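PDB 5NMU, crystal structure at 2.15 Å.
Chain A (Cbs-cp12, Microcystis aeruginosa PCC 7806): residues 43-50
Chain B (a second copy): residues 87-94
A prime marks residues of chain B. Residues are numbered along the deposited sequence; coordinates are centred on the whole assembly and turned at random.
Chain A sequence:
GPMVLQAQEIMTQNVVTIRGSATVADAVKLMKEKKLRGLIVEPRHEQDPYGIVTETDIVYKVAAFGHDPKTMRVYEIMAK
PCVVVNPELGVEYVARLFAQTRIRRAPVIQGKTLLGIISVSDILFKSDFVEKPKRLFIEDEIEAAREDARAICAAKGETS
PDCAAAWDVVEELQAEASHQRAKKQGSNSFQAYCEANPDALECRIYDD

Chain A 43-50: PRHEQDPY
Chain B 87-94: PELGVEYV

Residues 43-50 of chain A form an irregular segment without helix or strand, folded at its centre by a type I β turn from His45 to Asp48. Glu46 (φ/ψ -57/-37°) and Gln47 (-85/-1°) occupy the corners, and Asp48 N donates to His45 O at 3.0 Å, closing the turn. Pro43 is extended at -56/140°, Arg44 (-82/-21°) is not, and His45 (-159/175°) opens the turn; from Asp48, its last residue, through Pro49 and Tyr50 the chain is extended at -86/129°, -67/160° and -70/155°. In chain B, Pro87′ (-54/-35°) and Glu88′ (-83/-6°) precede the more extended Leu89′ (-62/129°) and Gly90′ (-55/140°). Gly90′ is the N-cap residue of a helix that starts at Val91′ and continues beyond Val94′; its first turn is marked by Val94′ N donating to Gly90′ O at 3.0 Å. In register, Gln47 lies across from Glu88′, their CA atoms 6.1 Å apart.

No clear direct hydrogen bond joins the stretches, which together bury 311 Å². A water links their backbones instead, donating to Gln47 O (2.6 Å) and accepting from Gly90′ N (2.8 Å), so that a turn carbonyl and the N-cap amide are both satisfied.

The apolar centre is built around Pro49, with a C-gamma endo ring. Its CG sits over the face of the Tyr93′ ring, 3.9 Å from the centroid and 11° off the normal, a CH-π contact in which polarised proline C-H groups meet the aromatic π cloud. Pro49 CD also approaches Tyr93′ CE2 at 3.6 Å, while Pro49 CB packs against Leu89′ CD1 at 3.7 Å. Tyr93′ points toward chain A with chi1 m (-71°) and chi2 -52°; Leu89′ leaves sideways, but its t,p rotamer brings its end nearer.

The Tyr93′ hydroxyl reaches a charged pair. Arg44 (m,t,m, chi4 -93°) places NH2 3.6 Å from Tyr93′ OH, which lies at the guanidinium edge near its plane. Asp48 (t, chi2 35°) has its CA-to-CB bond directed away, yet OD1 comes within 3.4 Å of Tyr93′ OH. Within chain A, Arg44 N donates to Asp48 OD2 at 2.7 Å, anchoring the carboxylate, and Arg44 NH2 forms a long salt bridge to Asp48 OD1 at 3.8 Å, electrostatic in character because the oxygen lies well out of the guanidinium plane.

Near the register pair, Gln47 (m,p, chi3 45°) and Glu88′ (m,t, chi3 -43°) point toward one another's stretches, bringing Gln47 NE2 within 3.5 Å of Glu88′ OE1.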

# COMPACT_ATOMS: atom_id res chain seq x y z
N PRO A 43 4.88 28.44 7.00
CA PRO A 43 4.16 28.44 8.27
C PRO A 43 3.44 29.76 8.45
O PRO A 43 3.98 30.80 8.10
CB PRO A 43 5.28 28.32 9.30
CG PRO A 43 6.37 27.58 8.58
CD PRO A 43 6.30 28.09 7.18
N ARG A 44 2.23 29.73 8.97
CA ARG A 44 1.48 30.98 9.12
C ARG A 44 1.88 31.75 10.39
O ARG A 44 1.63 32.93 10.48
CB ARG A 44 -0.03 30.72 9.06
CG ARG A 44 -0.48 30.24 7.66
CD ARG A 44 -2.01 30.15 7.54
NE ARG A 44 -2.51 29.48 8.73
CZ ARG A 44 -2.74 28.17 8.89
NH1 ARG A 44 -2.63 27.28 7.87
NH2 ARG A 44 -3.12 27.74 10.11
N HIS A 45 2.46 31.06 11.35
CA HIS A 45 2.96 31.65 12.59
C HIS A 45 4.00 30.65 13.14
O HIS A 45 4.17 29.55 12.59
CB HIS A 45 1.81 31.88 13.59
CG HIS A 45 0.89 30.70 13.76
ND1 HIS A 45 1.18 29.64 14.60
CD2 HIS A 45 -0.30 30.39 13.18
CE1 HIS A 45 0.22 28.74 14.52
NE2 HIS A 45 -0.69 29.17 13.67
N GLU A 46 4.66 31.04 14.21
CA GLU A 46 5.81 30.28 14.77
C GLU A 46 5.53 28.83 15.14
O GLU A 46 6.39 27.99 14.94
CB GLU A 46 6.40 31.00 15.99
CG GLU A 46 7.02 32.32 15.59
CD GLU A 46 7.86 32.98 16.69
OE1 GLU A 46 8.27 32.33 17.68
OE2 GLU A 46 8.14 34.20 16.52
N GLN A 47 4.34 28.54 15.67
CA GLN A 47 3.92 27.17 16.02
C GLN A 47 3.29 26.35 14.86
O GLN A 47 2.94 25.19 15.07
CB GLN A 47 2.94 27.16 17.20
CG GLN A 47 3.59 27.39 18.55
CD GLN A 47 3.92 28.83 18.80
OE1 GLN A 47 3.10 29.71 18.53
NE2 GLN A 47 5.12 29.09 19.32
N ASP A 48 3.18 26.93 13.67
CA ASP A 48 2.50 26.29 12.53
C ASP A 48 3.51 25.42 11.78
O ASP A 48 4.60 25.89 11.41
CB ASP A 48 1.98 27.39 11.61
CG ASP A 48 0.93 26.92 10.65
OD1 ASP A 48 0.16 26.06 11.04
OD2 ASP A 48 0.85 27.44 9.50
N PRO A 49 3.16 24.15 11.53
CA PRO A 49 4.17 23.30 10.86
C PRO A 49 4.48 23.71 9.43
O PRO A 49 3.72 24.42 8.83
CB PRO A 49 3.54 21.93 10.89
CG PRO A 49 2.05 22.22 10.89
CD PRO A 49 1.93 23.40 11.80
N TYR A 50 5.63 23.27 8.93
CA TYR A 50 5.95 23.35 7.52
C TYR A 50 5.10 22.38 6.73
O TYR A 50 4.61 21.40 7.24
CB TYR A 50 7.45 23.08 7.25
CG TYR A 50 8.31 24.26 7.64
CD1 TYR A 50 8.79 24.40 8.94
CD2 TYR A 50 8.60 25.25 6.72
CE1 TYR A 50 9.57 25.49 9.30
CE2 TYR A 50 9.35 26.36 7.07
CZ TYR A 50 9.84 26.47 8.37
OH TYR A 50 10.59 27.54 8.70
N PRO B 87 7.19 19.60 20.37
CA PRO B 87 6.27 19.77 21.51
C PRO B 87 5.09 20.73 21.26
O PRO B 87 3.98 20.49 21.75
CB PRO B 87 7.18 20.32 22.61
CG PRO B 87 8.33 20.92 21.88
CD PRO B 87 8.55 20.03 20.70
N GLU B 88 5.33 21.80 20.49
CA GLU B 88 4.33 22.79 20.26
C GLU B 88 3.30 22.50 19.15
O GLU B 88 2.39 23.27 19.01
CB GLU B 88 5.02 24.14 19.96
CG GLU B 88 5.72 24.69 21.18
CD GLU B 88 6.42 26.03 20.96
OE1 GLU B 88 7.08 26.22 19.92
OE2 GLU B 88 6.32 26.89 21.84
N LEU B 89 3.45 21.42 18.39
CA LEU B 89 2.53 21.11 17.26
C LEU B 89 1.07 20.90 17.69
O LEU B 89 0.78 20.10 18.60
CB LEU B 89 3.03 19.87 16.54
CG LEU B 89 2.39 19.48 15.23
CD1 LEU B 89 2.63 20.56 14.19
CD2 LEU B 89 2.93 18.15 14.70
N GLY B 90 0.14 21.58 17.04
CA GLY B 90 -1.26 21.39 17.39
C GLY B 90 -1.70 19.92 17.31
O GLY B 90 -1.29 19.21 16.42
N VAL B 91 -2.52 19.46 18.26
CA VAL B 91 -2.93 18.06 18.28
C VAL B 91 -3.61 17.66 16.96
O VAL B 91 -3.43 16.53 16.48
CB VAL B 91 -3.83 17.71 19.47
CG1 VAL B 91 -3.04 17.90 20.76
CG2 VAL B 91 -5.11 18.56 19.48
N GLU B 92 -4.35 18.58 16.37
CA GLU B 92 -4.99 18.32 15.04
C GLU B 92 -3.99 17.95 13.98
O GLU B 92 -4.21 17.05 13.18
CB GLU B 92 -5.87 19.49 14.58
CG GLU B 92 -5.19 20.80 14.13
CD GLU B 92 -4.84 21.73 15.26
OE1 GLU B 92 -4.30 21.30 16.29
OE2 GLU B 92 -5.11 22.93 15.14
N TYR B 93 -2.86 18.64 14.01
CA TYR B 93 -1.74 18.35 13.15
C TYR B 93 -1.00 17.09 13.52
O TYR B 93 -0.48 16.42 12.64
CB TYR B 93 -0.78 19.53 13.12
CG TYR B 93 -1.28 20.75 12.39
CD1 TYR B 93 -1.78 20.67 11.10
CD2 TYR B 93 -1.19 21.99 12.96
CE1 TYR B 93 -2.25 21.81 10.43
CE2 TYR B 93 -1.64 23.13 12.31
CZ TYR B 93 -2.16 23.02 11.04
OH TYR B 93 -2.57 24.16 10.37
N VAL B 94 -0.93 16.74 14.81
CA VAL B 94 -0.38 15.44 15.16
C VAL B 94 -1.26 14.34 14.49
O VAL B 94 -0.72 13.43 13.85
CB VAL B 94 -0.26 15.22 16.68
CG1 VAL B 94 0.28 13.85 16.99
CG2 VAL B 94 0.63 16.29 17.31
O HOH W 1 0.84 23.61 15.31